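Local atomic coordinates of adenylation domain (Streptomyces sp., PDB entry 5N9X), a protein that belongs to the ANL superfamily of AMP-binding enzymes as an adenylation domain, and is seen here holding adenosine-5'-triphosphate and threonine. Residues 278-283 and 304-309; 201-206 and 253-258. All blocks are in the same frame, centred on the assembly; numbering follows the deposited sequence.

Contact 1. Residues 278-283 and 304-309; sequences LRYVVF and RPHLIN. With ATP (adenosine-5'-triphosphate), chain D.
With CG of Tyr280 and His306 beside their backbone N (chi1 -67° and -54°), both side chains run side by side from one face of the sheet, and Tyr280 CE1 comes 3.6 Å from His306 CD2. With Ile308 CG1 turned the same way, Ile308 CD1 lies at the edge of the Tyr280 ring, 3.7 Å from Tyr280 CD1. On the other face Leu307 CD1 lies 3.5 Å from Val281 CB, and the cis Pro305 rests CG on Val281 CG2.

The backbones pair in parallel: His306 N gives to Arg279 O, Val281 N to His306 O, Ile308 N to Val281 O and Phe283 N to Ile308 O. The last three run nearly along the C=O axis; the first is more bent (146° at the hydrogen).

Asn309 CG, anti to the backbone N, carries OD1 to ATP N6 in a weak 3.0 Å hydrogen bond. Arg304 NH2 gives to a water (2.6 Å) that Arg279 NE reaches weakly; Arg304 NH1 bonds Pro276 O, Arg279 NH2 bonds Ser196 O, and Arg279 NH1 forms a salt bridge with Asp201 OD1.

Helix 290-300 joins strands 280-284 and 306-310 as a beta-alpha-beta unit, and strand 253-256 pairs along the other edge of 280-284.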
loop_
_atom_site.group_PDB
_atom_site.type_symbol
_atom_site.label_atom_id
_atom_site.label_comp_id
_atom_site.label_asym_id
_atom_site.label_seq_id
_atom_site.Cartn_x
_atom_site.Cartn_y
_atom_site.Cartn_z
ATOM N N LEU A 278 18.343 -12.075 0.420
ATOM C CA LEU A 278 17.296 -11.338 -0.308
ATOM C C LEU A 278 17.120 -11.824 -1.753
ATOM O O LEU A 278 18.064 -11.792 -2.550
ATOM C CB LEU A 278 17.582 -9.831 -0.324
ATOM C CG LEU A 278 16.565 -8.942 0.410
ATOM C CD1 LEU A 278 16.840 -7.460 0.205
ATOM C CD2 LEU A 278 15.170 -9.288 -0.037
ATOM N N ARG A 279 15.910 -12.275 -2.082
ATOM C CA ARG A 279 15.612 -12.727 -3.441
ATOM C C ARG A 279 14.823 -11.677 -4.194
ATOM O O ARG A 279 15.053 -11.466 -5.373
ATOM C CB ARG A 279 14.841 -14.063 -3.444
ATOM C CG ARG A 279 15.509 -15.197 -2.709
ATOM C CD ARG A 279 14.559 -16.379 -2.554
ATOM N NE ARG A 279 14.270 -17.010 -3.836
ATOM C CZ ARG A 279 13.061 -17.085 -4.396
ATOM N NH1 ARG A 279 11.997 -16.545 -3.793
ATOM N NH2 ARG A 279 12.913 -17.682 -5.578
ATOM N N TYR A 280 13.895 -11.017 -3.509
ATOM C CA TYR A 280 13.072 -9.985 -4.148
ATOM C C TYR A 280 12.920 -8.745 -3.297
ATOM O O TYR A 280 12.657 -8.827 -2.105
ATOM C CB TYR A 280 11.662 -10.500 -4.455
ATOM C CG TYR A 280 11.535 -11.573 -5.500
ATOM C CD1 TYR A 280 11.537 -11.255 -6.853
ATOM C CD2 TYR A 280 11.349 -12.900 -5.131
ATOM C CE1 TYR A 280 11.390 -12.243 -7.828
ATOM C CE2 TYR A 280 11.192 -13.895 -6.072
ATOM C CZ TYR A 280 11.216 -13.570 -7.428
ATOM O OH TYR A 280 11.061 -14.571 -8.370
ATOM N N VAL A 281 13.061 -7.592 -3.914
ATOM C CA VAL A 281 12.553 -6.380 -3.303
ATOM C C VAL A 281 11.453 -5.855 -4.219
ATOM O O VAL A 281 11.682 -5.629 -5.381
ATOM C CB VAL A 281 13.632 -5.329 -3.085
ATOM C CG1 VAL A 281 13.160 -4.297 -2.071
ATOM C CG2 VAL A 281 14.898 -5.995 -2.586
ATOM N N VAL A 282 10.256 -5.699 -3.677
ATOM C CA VAL A 282 9.103 -5.284 -4.450
ATOM C C VAL A 282 8.759 -3.895 -4.010
ATOM O O VAL A 282 8.660 -3.650 -2.820
ATOM C CB VAL A 282 7.882 -6.237 -4.250
ATOM C CG1 VAL A 282 6.609 -5.621 -4.795
ATOM C CG2 VAL A 282 8.131 -7.574 -4.896
ATOM N N PHE A 283 8.596 -2.986 -4.962
ATOM C CA PHE A 283 8.221 -1.616 -4.660
ATOM C C PHE A 283 6.760 -1.425 -4.964
ATOM O O PHE A 283 6.260 -1.956 -5.968
ATOM C CB PHE A 283 9.042 -0.617 -5.488
ATOM C CG PHE A 283 10.523 -0.768 -5.325
ATOM C CD1 PHE A 283 11.217 -1.737 -6.044
ATOM C CD2 PHE A 283 11.225 0.054 -4.462
ATOM C CE1 PHE A 283 12.592 -1.883 -5.908
ATOM C CE2 PHE A 283 12.615 -0.080 -4.326
ATOM C CZ PHE A 283 13.296 -1.046 -5.048
ATOM N N ARG A 304 20.410 -10.055 -8.102
ATOM C CA ARG A 304 20.046 -10.624 -6.821
ATOM C C ARG A 304 20.211 -9.575 -5.737
ATOM O O ARG A 304 21.315 -9.046 -5.546
ATOM C CB ARG A 304 20.881 -11.858 -6.483
ATOM C CG ARG A 304 20.579 -12.370 -5.084
ATOM C CD ARG A 304 21.313 -13.653 -4.751
ATOM N NE ARG A 304 20.882 -14.226 -3.474
ATOM C CZ ARG A 304 19.964 -15.183 -3.327
ATOM N NH1 ARG A 304 19.658 -15.610 -2.110
ATOM N NH2 ARG A 304 19.361 -15.724 -4.383
ATOM N N PRO A 305 19.103 -9.228 -5.058
ATOM C CA PRO A 305 17.746 -9.668 -5.384
ATOM C C PRO A 305 17.259 -9.052 -6.693
ATOM O O PRO A 305 17.891 -8.126 -7.205
ATOM C CB PRO A 305 16.915 -9.145 -4.200
ATOM C CG PRO A 305 17.655 -7.931 -3.741
ATOM C CD PRO A 305 19.115 -8.327 -3.891
ATOM N N HIS A 306 16.160 -9.569 -7.236
ATOM C CA HIS A 306 15.466 -8.849 -8.304
ATOM C C HIS A 306 14.800 -7.590 -7.737
ATOM O O HIS A 306 14.317 -7.589 -6.609
ATOM C CB HIS A 306 14.416 -9.735 -9.006
ATOM C CG HIS A 306 14.952 -11.030 -9.533
ATOM N ND1 HIS A 306 15.806 -11.095 -10.617
ATOM C CD2 HIS A 306 14.727 -12.310 -9.157
ATOM C CE1 HIS A 306 16.101 -12.357 -10.868
ATOM N NE2 HIS A 306 15.461 -13.116 -9.997
ATOM N N LEU A 307 14.809 -6.508 -8.505
ATOM C CA LEU A 307 14.009 -5.357 -8.132
ATOM C C LEU A 307 12.794 -5.299 -9.049
ATOM O O LEU A 307 12.931 -5.333 -10.274
ATOM C CB LEU A 307 14.826 -4.063 -8.180
ATOM C CG LEU A 307 15.856 -3.844 -7.056
ATOM C CD1 LEU A 307 15.706 -4.799 -5.877
ATOM C CD2 LEU A 307 17.242 -3.954 -7.574
ATOM N N ILE A 308 11.615 -5.272 -8.429
ATOM C CA ILE A 308 10.339 -5.271 -9.121
ATOM C C ILE A 308 9.496 -4.072 -8.697
ATOM O O ILE A 308 9.159 -3.896 -7.515
ATOM C CB ILE A 308 9.534 -6.573 -8.858
ATOM C CG1 ILE A 308 10.082 -7.721 -9.708
ATOM C CG2 ILE A 308 8.060 -6.382 -9.190
ATOM C CD1 ILE A 308 11.239 -8.404 -9.123
ATOM N N ASN A 309 9.168 -3.233 -9.670
ATOM C CA ASN A 309 8.298 -2.120 -9.389
ATOM C C ASN A 309 6.907 -2.614 -9.671
ATOM O O ASN A 309 6.692 -3.259 -10.680
ATOM C CB ASN A 309 8.633 -0.878 -10.228
ATOM C CG ASN A 309 7.746 0.289 -9.865
ATOM O OD1 ASN A 309 7.086 0.252 -8.828
ATOM N ND2 ASN A 309 7.724 1.327 -10.699
HETATM P PG ATP D . -7.099 6.748 -3.032
HETATM O O1G ATP D . -7.102 7.270 -4.464
HETATM O O2G ATP D . -7.983 7.514 -2.096
HETATM O O3G ATP D . -7.373 5.260 -2.897
HETATM P PB ATP D . -4.234 6.250 -2.702
HETATM O O1B ATP D . -3.905 6.675 -4.137
HETATM O O2B ATP D . -3.185 6.323 -1.640
HETATM O O3B ATP D . -5.607 7.074 -2.391
HETATM P PA ATP D . -3.990 3.488 -2.720
HETATM O O1A ATP D . -4.802 2.462 -3.474
HETATM O O2A ATP D . -3.381 3.084 -1.382
HETATM O O3A ATP D . -4.892 4.796 -2.573
HETATM O "O5'" ATP D . -2.821 4.175 -3.634
HETATM C "C5'" ATP D . -2.614 3.929 -5.025
HETATM C "C4'" ATP D . -1.997 5.160 -5.692
HETATM O "O4'" ATP D . -0.588 5.185 -5.526
HETATM C "C3'" ATP D . -2.283 5.291 -7.178
HETATM O "O3'" ATP D . -3.263 6.313 -7.320
HETATM C "C2'" ATP D . -0.987 5.725 -7.812
HETATM O "O2'" ATP D . -1.069 7.121 -8.085
HETATM C "C1'" ATP D . 0.075 5.515 -6.754
HETATM N N9 ATP D . 1.002 4.397 -7.113
HETATM C C8 ATP D . 0.919 3.132 -6.642
HETATM N N7 ATP D . 1.896 2.332 -7.131
HETATM C C5 ATP D . 2.651 3.099 -7.937
HETATM C C6 ATP D . 3.855 2.870 -8.766
HETATM N N6 ATP D . 4.424 1.650 -8.814
HETATM N N1 ATP D . 4.346 3.911 -9.469
HETATM C C2 ATP D . 3.737 5.113 -9.427
HETATM N N3 ATP D . 2.647 5.415 -8.688
HETATM C C4 ATP D . 2.058 4.458 -7.930
HETATM O O HOH W 1 17.570 -17.620 -4.489
#

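Contact 2. Residues 201-206 and 253-258; sequences DRWLLF and VLNQTP
Two sheets of the AMP-binding fold approach each other here: strand 202-205 is the outermost strand of one, strand 253-256 belongs to the other, and a single beta bridge, Trp203 with Val253, links them. Its direct hydrogen bond runs from Val253 N to Arg202 O, 3.1 Å and 159° at the hydrogen, with the donor above the carbonyl plane. Beyond it the backbones diverge, their short axes at 25°, and Leu204 and Leu254 are already 6.0 Å apart at CA.

A water lies between the diverging strands. It donates to Leu204 O (3.0 Å) and to Val253 O, and accepts from Asn255 ND2 and, weakly, from Asn255 N, so one molecule grips polar groups of both strands where direct pairing has stopped.

Val253 is the residue that buries most area against the other segment. Its CG1, anti to the backbone N, sits over one face of the Trp203 indole, 3.5 Å from the centroid of the six-membered ring and 4° off its normal, a CH-pi contact. CG2 turns toward NE1 of the same indole, and Trp216 meets Trp203 edge-to-face. Leu204 and Leu254 run alongside each other, CD2 to CD1 at 3.7 Å.

Farther on, Gln256, bent at chi2, brings NE2 over the centre of the Phe206 ring, 3.3 Å above its plane, the amide nearly perpendicular to it. The same NE2 donates to Asn255 O at 3.2 Å, which fixes the amide's turn. Thr257 then N-caps helix 258-271 through OG1 to Ala260 N.

The Asn255 side chain is about 7 Å from the bound threonine. Through one bridge and a shared water, the outermost strand of one sheet thus meets a strand of another within the AMP-binding (ANL) fold.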
loop_
_atom_site.group_PDB
_atom_site.type_symbol
_atom_site.label_atom_id
_atom_site.label_comp_id
_atom_site.label_asym_id
_atom_site.label_seq_id
_atom_site.Cartn_x
_atom_site.Cartn_y
_atom_site.Cartn_z
ATOM N N ASP A 201 10.704 -19.300 1.630
ATOM C CA ASP A 201 10.839 -17.851 1.746
ATOM C C ASP A 201 10.538 -17.303 3.159
ATOM O O ASP A 201 9.874 -17.943 3.978
ATOM C CB ASP A 201 9.944 -17.153 0.689
ATOM C CG ASP A 201 10.558 -17.189 -0.711
ATOM O OD1 ASP A 201 11.727 -16.782 -0.842
ATOM O OD2 ASP A 201 9.887 -17.638 -1.669
ATOM N N ARG A 202 11.097 -16.128 3.439
ATOM C CA ARG A 202 10.728 -15.352 4.600
ATOM C C ARG A 202 10.225 -13.995 4.129
ATOM O O ARG A 202 10.965 -13.249 3.472
ATOM C CB ARG A 202 11.899 -15.167 5.554
ATOM C CG ARG A 202 12.124 -16.295 6.542
ATOM C CD ARG A 202 13.370 -17.061 6.167
ATOM N NE ARG A 202 13.794 -17.956 7.230
ATOM C CZ ARG A 202 14.985 -18.547 7.271
ATOM N NH1 ARG A 202 15.870 -18.334 6.303
ATOM N NH2 ARG A 202 15.295 -19.350 8.283
ATOM N N TRP A 203 8.975 -13.683 4.465
ATOM C CA TRP A 203 8.372 -12.413 4.099
ATOM C C TRP A 203 8.418 -11.494 5.321
ATOM O O TRP A 203 8.242 -11.943 6.453
ATOM C CB TRP A 203 6.934 -12.611 3.629
ATOM C CG TRP A 203 6.794 -13.276 2.279
ATOM C CD1 TRP A 203 7.167 -14.547 1.944
ATOM C CD2 TRP A 203 6.194 -12.716 1.110
ATOM N NE1 TRP A 203 6.855 -14.802 0.642
ATOM C CE2 TRP A 203 6.264 -13.696 0.097
ATOM C CE3 TRP A 203 5.612 -11.482 0.819
ATOM C CZ2 TRP A 203 5.774 -13.477 -1.197
ATOM C CZ3 TRP A 203 5.120 -11.268 -0.443
ATOM C CH2 TRP A 203 5.204 -12.263 -1.446
ATOM N N LEU A 204 8.672 -10.211 5.101
ATOM C CA LEU A 204 8.686 -9.274 6.208
ATOM C C LEU A 204 7.332 -8.595 6.274
ATOM O O LEU A 204 6.873 -8.087 5.268
ATOM C CB LEU A 204 9.815 -8.246 6.028
ATOM C CG LEU A 204 10.028 -7.231 7.155
ATOM C CD1 LEU A 204 10.401 -7.968 8.434
ATOM C CD2 LEU A 204 11.098 -6.216 6.782
ATOM N N LEU A 205 6.665 -8.604 7.424
ATOM C CA LEU A 205 5.471 -7.768 7.572
ATOM C C LEU A 205 5.919 -6.353 7.997
ATOM O O LEU A 205 5.988 -6.013 9.184
ATOM C CB LEU A 205 4.465 -8.376 8.558
ATOM C CG LEU A 205 3.199 -7.528 8.789
ATOM C CD1 LEU A 205 2.294 -7.654 7.605
ATOM C CD2 LEU A 205 2.437 -7.980 10.034
ATOM N N PHE A 206 6.261 -5.546 7.000
ATOM C CA PHE A 206 6.722 -4.196 7.243
ATOM C C PHE A 206 5.561 -3.187 7.387
ATOM O O PHE A 206 5.704 -2.167 8.058
ATOM C CB PHE A 206 7.686 -3.781 6.114
ATOM C CG PHE A 206 8.320 -2.430 6.312
ATOM C CD1 PHE A 206 7.667 -1.272 5.898
ATOM C CD2 PHE A 206 9.548 -2.307 6.943
ATOM C CE1 PHE A 206 8.242 -0.025 6.087
ATOM C CE2 PHE A 206 10.129 -1.056 7.136
ATOM C CZ PHE A 206 9.474 0.079 6.706
ATOM N N VAL A 253 11.972 -11.958 0.782
ATOM C CA VAL A 253 11.018 -11.144 0.032
ATOM C C VAL A 253 10.708 -9.858 0.789
ATOM O O VAL A 253 9.942 -9.859 1.755
ATOM C CB VAL A 253 9.696 -11.903 -0.256
ATOM C CG1 VAL A 253 8.733 -11.010 -1.039
ATOM C CG2 VAL A 253 9.979 -13.203 -1.029
ATOM N N LEU A 254 11.320 -8.761 0.363
ATOM C CA LEU A 254 11.120 -7.492 1.044
ATOM C C LEU A 254 10.222 -6.568 0.199
ATOM O O LEU A 254 10.470 -6.360 -0.999
ATOM C CB LEU A 254 12.479 -6.838 1.367
ATOM C CG LEU A 254 12.411 -5.387 1.874
ATOM C CD1 LEU A 254 11.738 -5.312 3.212
ATOM C CD2 LEU A 254 13.797 -4.817 1.997
ATOM N N ASN A 255 9.166 -6.050 0.832
ATOM C CA ASN A 255 8.257 -5.045 0.243
ATOM C C ASN A 255 8.455 -3.653 0.834
ATOM O O ASN A 255 8.434 -3.469 2.039
ATOM C CB ASN A 255 6.794 -5.463 0.430
ATOM C CG ASN A 255 6.419 -6.659 -0.411
ATOM O OD1 ASN A 255 6.074 -6.512 -1.585
ATOM N ND2 ASN A 255 6.475 -7.848 0.179
ATOM N N GLN A 256 8.624 -2.666 -0.029
ATOM C CA GLN A 256 8.965 -1.312 0.402
ATOM C C GLN A 256 8.258 -0.281 -0.463
ATOM O O GLN A 256 8.074 -0.477 -1.652
ATOM C CB GLN A 256 10.484 -1.090 0.329
ATOM C CG GLN A 256 11.347 -1.815 1.354
ATOM C CD GLN A 256 11.357 -1.122 2.706
ATOM O OE1 GLN A 256 12.230 -0.296 2.984
ATOM N NE2 GLN A 256 10.383 -1.451 3.553
ATOM N N THR A 257 7.867 0.837 0.123
ATOM C CA THR A 257 7.596 1.987 -0.715
ATOM C C THR A 257 8.941 2.550 -1.140
ATOM O O THR A 257 9.951 2.262 -0.518
ATOM C CB THR A 257 6.778 3.028 -0.007
ATOM O OG1 THR A 257 7.521 3.482 1.116
ATOM C CG2 THR A 257 5.449 2.427 0.432
ATOM N N PRO A 258 8.961 3.324 -2.230
ATOM C CA PRO A 258 10.252 3.921 -2.583
ATOM C C PRO A 258 10.827 4.802 -1.465
ATOM O O PRO A 258 12.027 4.703 -1.223
ATOM C CB PRO A 258 9.926 4.718 -3.853
ATOM C CG PRO A 258 8.811 3.890 -4.501
ATOM C CD PRO A 258 7.973 3.441 -3.316
HETATM O O HOH W 2 7.532 -8.448 2.392
#

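Overall arrangement
Strand 253-256 ties the two contacts together: it pairs in parallel with 280-284 of contact 1 on one side and meets 202-205 in contact 2 on the other. Val282 N to Leu254 O and Tyr280 O to Leu254 N, both 2.8 Å, are probable hydrogen bonds between them, and the centres lie 9 Å apart. Both are mostly buried, but only contact 1 includes an exposed residue, Arg304. Contact 1 is continuous pairing inside one sheet, with four direct backbone bonds and 610 Å² buried; contact 2 joins two sheets with one such bond and 408 Å². Contact 1 touches ATP directly, whereas contact 2 stands back from it.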